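Local coordinates for protein quercetin 2,3-dioxygenase (Escherichia coli, PDB 1TQ5) that cleaves quercetin with molecular oxygen in vitro as a metal-dependent dioxygenase of the pirin family, although its physiological role is unknown, at residues A[71-79]-A[99-107]; A[174-185]-A[203-214]. All coordinates share one frame; numbering follows the deposited sequence.

Interaction 1. Residues A[71-79]-A[99-107]; sequences GTVEHQDSM and IRHSEYNPS. With CD (cadmium ion), chain B.
E74 and Y104 face each other as an antiparallel hydrogen-bonded pair, and their side chains run alongside one another on the face they share with Q76 and S102. The methylene CB of E74 lies over one face of the Y104 ring, 3.7 Å from the ring centroid and 21° off the normal, a CH-pi contact. The phenol ring stands over E74 because CG of Y104 sits between its own backbone N and carbonyl carbon (chi1 73°). At the far end a water donates to E74 OE1 and also bonds Y104 OH, joining carboxylate and phenol. Replacing Y104 by an alanine would probably leave E74 without the ring over its methylene and set the carboxylate free to turn.

Backbone bonds hold this register: E74 N to Y104 O is 2.9 Å with a nearly straight N-H, and S102 N to Q76 O is 2.8 Å. Beyond Y104, P106 has no N-H to offer; its CD packs against T72 O at 3.3 Å. N105 OD1 accepts from S107 N in an Asx turn, while N105 ND2 bonds E110 O.

The other face carries H75, D77, H101 and E103. H101 NE2 binds the cadmium ion at 2.6 Å, with the metal in the plane of the imidazole at its edge, and H59 NE2 binds the same ion. A histidine suits this position because it carries a ring nitrogen able to bind a divalent metal. E103, probably a ligand of the native metal, does not bind this cadmium and packs its CG on V73 CG2 at 3.8 Å. In this cupin domain strand 72-77 pairs with strand 82-86 along its other edge, strand 99-104 pairs with strand 53-59, and the H75 ring stacks on Y130.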
loop_
_atom_site.group_PDB
_atom_site.type_symbol
_atom_site.label_atom_id
_atom_site.label_comp_id
_atom_site.label_asym_id
_atom_site.label_seq_id
_atom_site.Cartn_x
_atom_site.Cartn_y
_atom_site.Cartn_z
ATOM N N GLY A 71 -14.918 -6.066 2.283
ATOM C CA GLY A 71 -15.556 -5.709 3.534
ATOM C C GLY A 71 -15.535 -4.218 3.833
ATOM O O GLY A 71 -15.514 -3.378 2.926
ATOM N N THR A 72 -15.542 -3.890 5.119
ATOM C CA THR A 72 -15.538 -2.504 5.554
ATOM C C THR A 72 -14.644 -2.336 6.777
ATOM O O THR A 72 -14.509 -3.252 7.585
ATOM C CB THR A 72 -16.967 -2.043 5.943
ATOM O OG1 THR A 72 -17.882 -2.346 4.881
ATOM C CG2 THR A 72 -16.994 -0.536 6.204
ATOM N N VAL A 73 -14.025 -1.168 6.902
ATOM C CA VAL A 73 -13.187 -0.876 8.052
ATOM C C VAL A 73 -13.657 0.432 8.673
ATOM O O VAL A 73 -14.015 1.375 7.965
ATOM C CB VAL A 73 -11.697 -0.746 7.673
ATOM C CG1 VAL A 73 -11.488 0.432 6.737
ATOM C CG2 VAL A 73 -10.860 -0.586 8.939
ATOM N N GLU A 74 -13.675 0.473 10.000
ATOM C CA GLU A 74 -14.088 1.661 10.734
ATOM C C GLU A 74 -12.864 2.304 11.391
ATOM O O GLU A 74 -12.150 1.661 12.164
ATOM C CB GLU A 74 -15.104 1.286 11.809
ATOM C CG GLU A 74 -15.507 2.442 12.715
ATOM C CD GLU A 74 -16.795 3.112 12.282
ATOM O OE1 GLU A 74 -17.831 2.415 12.215
ATOM O OE2 GLU A 74 -16.772 4.333 12.016
ATOM N N HIS A 75 -12.630 3.573 11.080
ATOM C CA HIS A 75 -11.499 4.295 11.637
ATOM C C HIS A 75 -11.903 5.268 12.746
ATOM O O HIS A 75 -12.949 5.914 12.671
ATOM C CB HIS A 75 -10.773 5.051 10.519
ATOM C CG HIS A 75 -9.787 6.065 11.006
ATOM N ND1 HIS A 75 -10.162 7.317 11.444
ATOM C CD2 HIS A 75 -8.438 6.015 11.120
ATOM C CE1 HIS A 75 -9.087 7.996 11.804
ATOM N NE2 HIS A 75 -8.029 7.228 11.618
ATOM N N GLN A 76 -11.057 5.356 13.770
ATOM C CA GLN A 76 -11.261 6.256 14.901
ATOM C C GLN A 76 -9.883 6.760 15.331
ATOM O O GLN A 76 -8.943 5.973 15.459
ATOM C CB GLN A 76 -11.935 5.515 16.058
ATOM C CG GLN A 76 -13.385 5.135 15.784
ATOM C CD GLN A 76 -13.961 4.207 16.835
ATOM O OE1 GLN A 76 -13.995 4.533 18.023
ATOM N NE2 GLN A 76 -14.422 3.042 16.402
ATOM N N ASP A 77 -9.749 8.064 15.550
ATOM C CA ASP A 77 -8.449 8.594 15.945
ATOM C C ASP A 77 -8.497 9.612 17.074
ATOM O O ASP A 77 -9.546 10.191 17.356
ATOM C CB ASP A 77 -7.742 9.205 14.733
ATOM C CG ASP A 77 -8.461 10.426 14.184
ATOM O OD1 ASP A 77 -8.169 10.818 13.035
ATOM O OD2 ASP A 77 -9.309 10.998 14.900
ATOM N N SER A 78 -7.347 9.807 17.718
ATOM C CA SER A 78 -7.199 10.761 18.810
ATOM C C SER A 78 -7.533 12.130 18.239
ATOM O O SER A 78 -6.662 12.977 18.044
ATOM C CB SER A 78 -5.761 10.738 19.333
ATOM O OG SER A 78 -5.589 11.652 20.402
HETATM N N MSE A 79 -8.815 12.318 17.964
HETATM C CA MSE A 79 -9.354 13.538 17.387
HETATM C C MSE A 79 -10.851 13.248 17.367
HETATM O O MSE A 79 -11.371 12.587 18.265
HETATM C CB MSE A 79 -8.844 13.713 15.954
HETATM C CG MSE A 79 -8.229 15.062 15.632
HETATM SE SE MSE A 79 -6.510 15.244 16.179
HETATM C CE MSE A 79 -6.622 16.774 17.170
ATOM N N ILE A 99 -0.104 10.800 17.462
ATOM C CA ILE A 99 -1.523 10.513 17.299
ATOM C C ILE A 99 -1.840 9.069 17.692
ATOM O O ILE A 99 -0.971 8.199 17.664
ATOM C CB ILE A 99 -1.949 10.771 15.820
ATOM C CG1 ILE A 99 -3.329 11.432 15.762
ATOM C CG2 ILE A 99 -1.912 9.470 15.021
ATOM C CD1 ILE A 99 -4.467 10.577 16.242
ATOM N N ARG A 100 -3.086 8.827 18.080
ATOM C CA ARG A 100 -3.535 7.494 18.455
ATOM C C ARG A 100 -4.743 7.140 17.598
ATOM O O ARG A 100 -5.563 8.003 17.285
ATOM C CB ARG A 100 -3.926 7.453 19.934
ATOM C CG ARG A 100 -2.748 7.326 20.888
ATOM C CD ARG A 100 -3.177 7.510 22.337
ATOM N NE ARG A 100 -3.577 8.887 22.618
ATOM C CZ ARG A 100 -2.771 9.940 22.509
ATOM N NH1 ARG A 100 -1.510 9.782 22.125
ATOM N NH2 ARG A 100 -3.228 11.156 22.776
ATOM N N HIS A 101 -4.852 5.880 17.199
ATOM C CA HIS A 101 -5.996 5.486 16.396
ATOM C C HIS A 101 -6.302 4.012 16.544
ATOM O O HIS A 101 -5.518 3.253 17.111
ATOM C CB HIS A 101 -5.769 5.811 14.913
ATOM C CG HIS A 101 -4.866 4.847 14.207
ATOM N ND1 HIS A 101 -5.080 4.448 12.906
ATOM C CD2 HIS A 101 -3.747 4.205 14.618
ATOM C CE1 HIS A 101 -4.132 3.600 12.545
ATOM N NE2 HIS A 101 -3.311 3.435 13.565
ATOM N N SER A 102 -7.466 3.622 16.045
ATOM C CA SER A 102 -7.890 2.235 16.077
ATOM C C SER A 102 -8.631 1.974 14.776
ATOM O O SER A 102 -9.155 2.901 14.155
ATOM C CB SER A 102 -8.823 1.980 17.263
ATOM O OG SER A 102 -10.073 2.607 17.059
ATOM N N GLU A 103 -8.655 0.713 14.365
ATOM C CA GLU A 103 -9.333 0.285 13.145
ATOM C C GLU A 103 -9.967 -1.063 13.420
ATOM O O GLU A 103 -9.290 -1.985 13.866
ATOM C CB GLU A 103 -8.342 0.121 11.989
ATOM C CG GLU A 103 -8.257 1.300 11.042
ATOM C CD GLU A 103 -7.080 2.196 11.342
ATOM O OE1 GLU A 103 -5.972 1.654 11.552
ATOM O OE2 GLU A 103 -7.258 3.434 11.354
ATOM N N TYR A 104 -11.258 -1.189 13.148
ATOM C CA TYR A 104 -11.921 -2.457 13.381
ATOM C C TYR A 104 -12.907 -2.795 12.275
ATOM O O TYR A 104 -13.244 -1.957 11.439
ATOM C CB TYR A 104 -12.626 -2.440 14.747
ATOM C CG TYR A 104 -13.876 -1.598 14.793
ATOM C CD1 TYR A 104 -15.102 -2.119 14.388
ATOM C CD2 TYR A 104 -13.830 -0.272 15.217
ATOM C CE1 TYR A 104 -16.254 -1.340 14.401
ATOM C CE2 TYR A 104 -14.976 0.517 15.232
ATOM C CZ TYR A 104 -16.184 -0.024 14.821
ATOM O OH TYR A 104 -17.321 0.756 14.808
ATOM N N ASN A 105 -13.339 -4.046 12.267
ATOM C CA ASN A 105 -14.296 -4.535 11.293
ATOM C C ASN A 105 -15.671 -4.363 11.923
ATOM O O ASN A 105 -16.015 -5.067 12.868
ATOM C CB ASN A 105 -14.029 -6.009 11.013
ATOM C CG ASN A 105 -14.977 -6.587 9.989
ATOM O OD1 ASN A 105 -15.909 -5.923 9.537
ATOM N ND2 ASN A 105 -14.745 -7.835 9.620
ATOM N N PRO A 106 -16.469 -3.405 11.422
ATOM C CA PRO A 106 -17.813 -3.156 11.963
ATOM C C PRO A 106 -18.834 -4.251 11.650
ATOM O O PRO A 106 -19.858 -4.375 12.325
ATOM C CB PRO A 106 -18.190 -1.818 11.336
ATOM C CG PRO A 106 -17.514 -1.887 9.995
ATOM C CD PRO A 106 -16.144 -2.433 10.362
ATOM N N SER A 107 -18.562 -5.042 10.621
ATOM C CA SER A 107 -19.473 -6.112 10.253
ATOM C C SER A 107 -19.539 -7.137 11.381
ATOM O O SER A 107 -18.517 -7.493 11.969
ATOM C CB SER A 107 -19.000 -6.789 8.970
ATOM O OG SER A 107 -19.776 -7.936 8.692
HETATM CD CD CD B . -1.538 1.567 13.668
HETATM O O HOH W 1 -16.138 -6.078 6.792
HETATM O O HOH W 2 -19.587 2.005 14.421
HETATM O O HOH W 3 0.411 -0.221 14.029
HETATM O O HOH W 4 -1.389 0.828 11.256
#

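Interaction 2. Residues A[174-185]-A[203-214]; sequences VHQIAAERRVWI and DGLAIWDEQAIS. With CD (cadmium ion), chain D.
Two antiparallel strand pairings belonging to two different sheets of the C-terminal cupin domain make up this contact, away from the divalent-metal site of the other domain. Residues 182-185 run against 204-208, while 174-175 pair with 213-214. In the first ladder V183 N reaches I207 O at 2.8 Å and I185 N reaches L205 O at 3.0 Å; in the second, H175 and I213 exchange both backbone bonds.

Branched aliphatic residues suit the side between the sheets, where I185 CD1 lies 3.7 Å from I213 CG2 as the two side chains pass head to tail. I177 CD1 presses tightly on I213 CG1, and I194 covers I185, L205, I207 and I213. On the reverse side of the first ladder, W184 spreads one ring face over L205 O. Glycine suits position 204, since a CB there would clash with W184 CZ2, while the small CB of A206 touches W184 CZ3 at 3.8 Å.

Farther along that side, R182 extends its chain from CG to NE beside W208, so that its guanidinium stacks on the indole face, planes 14° apart; this cation-pi stack brings R182 CZ to 4.3 Å from the centroid of the five-membered ring.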
loop_
_atom_site.group_PDB
_atom_site.type_symbol
_atom_site.label_atom_id
_atom_site.label_comp_id
_atom_site.label_asym_id
_atom_site.label_seq_id
_atom_site.Cartn_x
_atom_site.Cartn_y
_atom_site.Cartn_z
ATOM N N VAL A 174 3.244 1.489 -20.128
ATOM C CA VAL A 174 4.609 1.822 -19.736
ATOM C C VAL A 174 4.626 3.060 -18.846
ATOM O O VAL A 174 3.838 3.983 -19.043
ATOM C CB VAL A 174 5.491 2.120 -20.979
ATOM C CG1 VAL A 174 6.906 2.477 -20.543
ATOM C CG2 VAL A 174 5.507 0.924 -21.916
ATOM N N HIS A 175 5.526 3.066 -17.868
ATOM C CA HIS A 175 5.685 4.197 -16.955
ATOM C C HIS A 175 7.158 4.604 -17.012
ATOM O O HIS A 175 8.041 3.791 -16.740
ATOM C CB HIS A 175 5.313 3.796 -15.525
ATOM C CG HIS A 175 5.329 4.936 -14.554
ATOM N ND1 HIS A 175 5.413 4.752 -13.190
ATOM C CD2 HIS A 175 5.261 6.274 -14.748
ATOM C CE1 HIS A 175 5.398 5.926 -12.586
ATOM N NE2 HIS A 175 5.305 6.867 -13.509
ATOM N N GLN A 176 7.416 5.861 -17.367
ATOM C CA GLN A 176 8.779 6.376 -17.490
ATOM C C GLN A 176 9.681 6.142 -16.279
ATOM O O GLN A 176 10.159 5.027 -16.071
ATOM C CB GLN A 176 8.745 7.869 -17.832
ATOM C CG GLN A 176 8.066 8.183 -19.164
ATOM C CD GLN A 176 8.810 7.611 -20.361
ATOM O OE1 GLN A 176 9.101 6.415 -20.417
ATOM N NE2 GLN A 176 9.113 8.467 -21.332
ATOM N N ILE A 177 9.918 7.194 -15.495
ATOM C CA ILE A 177 10.777 7.142 -14.305
ATOM C C ILE A 177 12.204 7.535 -14.668
ATOM O O ILE A 177 12.821 6.927 -15.540
ATOM C CB ILE A 177 10.809 5.732 -13.673
ATOM C CG1 ILE A 177 9.390 5.294 -13.317
ATOM C CG2 ILE A 177 11.679 5.736 -12.422
ATOM C CD1 ILE A 177 9.264 3.815 -13.140
ATOM N N ALA A 178 12.730 8.547 -13.989
ATOM C CA ALA A 178 14.083 9.017 -14.266
ATOM C C ALA A 178 15.002 8.931 -13.053
ATOM O O ALA A 178 14.643 8.358 -12.021
ATOM C CB ALA A 178 14.033 10.454 -14.774
ATOM N N ALA A 179 16.194 9.504 -13.200
ATOM C CA ALA A 179 17.174 9.515 -12.128
ATOM C C ALA A 179 17.341 8.189 -11.414
ATOM O O ALA A 179 17.118 7.125 -11.995
ATOM N N GLU A 180 17.743 8.252 -10.150
ATOM C CA GLU A 180 17.925 7.038 -9.382
ATOM C C GLU A 180 16.672 6.694 -8.601
ATOM O O GLU A 180 16.752 6.222 -7.467
ATOM N N ARG A 181 15.511 6.926 -9.208
ATOM C CA ARG A 181 14.249 6.638 -8.544
ATOM C C ARG A 181 13.951 5.147 -8.568
ATOM O O ARG A 181 14.376 4.430 -9.473
ATOM C CB ARG A 181 13.108 7.436 -9.192
ATOM C CG ARG A 181 13.266 8.949 -9.015
ATOM C CD ARG A 181 12.055 9.727 -9.504
ATOM N NE ARG A 181 10.849 9.458 -8.722
ATOM C CZ ARG A 181 10.677 9.810 -7.449
ATOM N NH1 ARG A 181 11.634 10.453 -6.794
ATOM N NH2 ARG A 181 9.539 9.521 -6.833
ATOM N N ARG A 182 13.219 4.687 -7.562
ATOM C CA ARG A 182 12.886 3.281 -7.455
ATOM C C ARG A 182 11.389 3.044 -7.561
ATOM O O ARG A 182 10.588 3.945 -7.315
ATOM C CB ARG A 182 13.413 2.736 -6.131
ATOM C CG ARG A 182 14.904 2.959 -5.946
ATOM C CD ARG A 182 15.458 2.021 -4.906
ATOM N NE ARG A 182 16.908 2.101 -4.811
ATOM C CZ ARG A 182 17.644 1.273 -4.082
ATOM N NH1 ARG A 182 17.057 0.305 -3.389
ATOM N NH2 ARG A 182 18.963 1.409 -4.042
ATOM N N VAL A 183 11.019 1.821 -7.924
ATOM C CA VAL A 183 9.618 1.472 -8.079
ATOM C C VAL A 183 9.245 0.143 -7.444
ATOM O O VAL A 183 9.964 -0.849 -7.571
ATOM C CB VAL A 183 9.227 1.397 -9.574
ATOM C CG1 VAL A 183 7.815 0.850 -9.723
ATOM C CG2 VAL A 183 9.327 2.768 -10.207
ATOM N N TRP A 184 8.116 0.136 -6.747
ATOM C CA TRP A 184 7.622 -1.087 -6.156
ATOM C C TRP A 184 6.255 -1.336 -6.744
ATOM O O TRP A 184 5.401 -0.443 -6.782
ATOM C CB TRP A 184 7.492 -0.998 -4.639
ATOM C CG TRP A 184 7.017 -2.291 -4.037
ATOM C CD1 TRP A 184 5.722 -2.735 -3.946
ATOM C CD2 TRP A 184 7.828 -3.322 -3.464
ATOM N NE1 TRP A 184 5.681 -3.971 -3.349
ATOM C CE2 TRP A 184 6.958 -4.356 -3.042
ATOM C CE3 TRP A 184 9.205 -3.473 -3.261
ATOM C CZ2 TRP A 184 7.424 -5.526 -2.426
ATOM C CZ3 TRP A 184 9.666 -4.640 -2.647
ATOM C CH2 TRP A 184 8.776 -5.646 -2.237
ATOM N N ILE A 185 6.059 -2.543 -7.242
ATOM C CA ILE A 185 4.774 -2.897 -7.793
ATOM C C ILE A 185 4.218 -4.039 -6.965
ATOM O O ILE A 185 4.859 -5.086 -6.811
ATOM C CB ILE A 185 4.883 -3.333 -9.258
ATOM C CG1 ILE A 185 5.314 -2.135 -10.112
ATOM C CG2 ILE A 185 3.543 -3.905 -9.723
ATOM C CD1 ILE A 185 5.493 -2.447 -11.571
ATOM N N ASP A 203 2.016 -10.793 -5.061
ATOM C CA ASP A 203 3.460 -10.706 -5.274
ATOM C C ASP A 203 3.878 -9.248 -5.347
ATOM O O ASP A 203 3.092 -8.382 -5.733
ATOM C CB ASP A 203 3.894 -11.357 -6.596
ATOM C CG ASP A 203 3.940 -12.856 -6.530
ATOM O OD1 ASP A 203 4.196 -13.397 -5.433
ATOM O OD2 ASP A 203 3.741 -13.495 -7.591
ATOM N N GLY A 204 5.131 -8.988 -5.001
ATOM C CA GLY A 204 5.651 -7.640 -5.073
ATOM C C GLY A 204 6.909 -7.674 -5.911
ATOM O O GLY A 204 7.587 -8.708 -5.965
ATOM N N LEU A 205 7.218 -6.557 -6.564
ATOM C CA LEU A 205 8.400 -6.448 -7.411
ATOM C C LEU A 205 9.186 -5.185 -7.075
ATOM O O LEU A 205 8.619 -4.097 -7.044
ATOM C CB LEU A 205 7.990 -6.385 -8.887
ATOM C CG LEU A 205 7.406 -7.643 -9.528
ATOM C CD1 LEU A 205 6.805 -7.297 -10.881
ATOM C CD2 LEU A 205 8.500 -8.695 -9.688
ATOM N N ALA A 206 10.484 -5.337 -6.817
ATOM C CA ALA A 206 11.360 -4.205 -6.519
ATOM C C ALA A 206 12.121 -3.912 -7.808
ATOM O O ALA A 206 12.696 -4.818 -8.420
ATOM C CB ALA A 206 12.331 -4.563 -5.413
ATOM N N ILE A 207 12.133 -2.649 -8.221
ATOM C CA ILE A 207 12.797 -2.274 -9.463
ATOM C C ILE A 207 13.525 -0.949 -9.351
ATOM O O ILE A 207 12.992 0.009 -8.808
ATOM C CB ILE A 207 11.767 -2.144 -10.605
ATOM C CG1 ILE A 207 11.009 -3.460 -10.770
ATOM C CG2 ILE A 207 12.461 -1.730 -11.909
ATOM C CD1 ILE A 207 9.733 -3.326 -11.578
ATOM N N TRP A 208 14.744 -0.894 -9.874
ATOM C CA TRP A 208 15.510 0.342 -9.860
ATOM C C TRP A 208 16.598 0.267 -10.922
ATOM O O TRP A 208 16.841 -0.798 -11.494
ATOM C CB TRP A 208 16.095 0.602 -8.466
ATOM C CG TRP A 208 17.238 -0.278 -8.077
ATOM C CD1 TRP A 208 18.547 -0.126 -8.434
ATOM C CD2 TRP A 208 17.184 -1.435 -7.233
ATOM N NE1 TRP A 208 19.313 -1.114 -7.861
ATOM C CE2 TRP A 208 18.502 -1.932 -7.119
ATOM C CE3 TRP A 208 16.149 -2.101 -6.559
ATOM C CZ2 TRP A 208 18.816 -3.064 -6.359
ATOM C CZ3 TRP A 208 16.461 -3.229 -5.802
ATOM C CH2 TRP A 208 17.785 -3.697 -5.708
ATOM N N ASP A 209 17.245 1.396 -11.188
ATOM C CA ASP A 209 18.285 1.462 -12.207
ATOM C C ASP A 209 17.678 1.204 -13.582
ATOM O O ASP A 209 18.363 0.772 -14.508
ATOM C CB ASP A 209 19.402 0.450 -11.932
ATOM C CG ASP A 209 20.377 0.928 -10.869
ATOM O OD1 ASP A 209 20.328 2.125 -10.508
ATOM O OD2 ASP A 209 21.198 0.108 -10.401
ATOM N N GLU A 210 16.381 1.467 -13.696
ATOM C CA GLU A 210 15.658 1.299 -14.949
ATOM C C GLU A 210 14.997 2.632 -15.290
ATOM O O GLU A 210 14.733 3.443 -14.400
ATOM C CB GLU A 210 14.593 0.204 -14.815
ATOM C CG GLU A 210 13.833 -0.068 -16.102
ATOM C CD GLU A 210 14.755 -0.420 -17.256
ATOM O OE1 GLU A 210 15.490 -1.423 -17.145
ATOM O OE2 GLU A 210 14.747 0.306 -18.273
ATOM N N GLN A 211 14.729 2.858 -16.571
ATOM C CA GLN A 211 14.107 4.107 -17.000
ATOM C C GLN A 211 12.663 3.931 -17.455
ATOM O O GLN A 211 11.959 4.911 -17.686
ATOM C CB GLN A 211 14.937 4.744 -18.122
ATOM C CG GLN A 211 15.161 3.840 -19.332
ATOM C CD GLN A 211 16.134 4.441 -20.333
ATOM O OE1 GLN A 211 15.916 5.543 -20.843
ATOM N NE2 GLN A 211 17.217 3.720 -20.617
ATOM N N ALA A 212 12.220 2.684 -17.579
ATOM C CA ALA A 212 10.854 2.406 -18.011
ATOM C C ALA A 212 10.309 1.102 -17.441
ATOM O O ALA A 212 11.014 0.098 -17.359
ATOM C CB ALA A 212 10.788 2.370 -19.534
ATOM N N ILE A 213 9.045 1.128 -17.042
ATOM C CA ILE A 213 8.391 -0.055 -16.500
ATOM C C ILE A 213 7.381 -0.516 -17.541
ATOM O O ILE A 213 6.454 0.223 -17.881
ATOM C CB ILE A 213 7.644 0.267 -15.183
ATOM C CG1 ILE A 213 8.637 0.737 -14.114
ATOM C CG2 ILE A 213 6.871 -0.949 -14.709
ATOM C CD1 ILE A 213 9.671 -0.289 -13.722
ATOM N N SER A 214 7.580 -1.721 -18.064
ATOM C CA SER A 214 6.683 -2.292 -19.067
ATOM C C SER A 214 5.817 -3.321 -18.376
ATOM O O SER A 214 6.319 -4.239 -17.730
ATOM C CB SER A 214 7.467 -2.967 -20.193
ATOM O OG SER A 214 8.261 -2.029 -20.899
HETATM CD CD CD D . 3.509 -15.661 -6.402
HETATM O O HOH W 5 11.888 6.688 -19.713
HETATM O O HOH W 6 2.522 -17.291 -8.243
HETATM O O HOH W 7 1.114 -15.204 -5.914
HETATM O O HOH W 8 3.895 -17.145 -4.301
HETATM O O HOH W 9 5.697 -16.210 -7.647
#

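Overall arrangement
Interactions 1 and 2 flank the chain's centre from opposite sides, one in each cupin domain of this bicupin. Their centres are 33 Å apart and their nearest atoms about 19 Å; in sequence interaction 1 is complete before interaction 2 begins. The divalent-metal site, probably the catalytic one, belongs to the first domain and holds cadmium here: H101 of interaction 1 is one of its ligands, its side chain about 3 Å from those of H57 and H59. Interaction 2 lies far from that site. Its cadmium ion is held by D203 and four waters, whereas in interaction 1 H101 and H59 bind the metal with two waters. Both contacts join antiparallel strands, but interaction 2 spans two sheets.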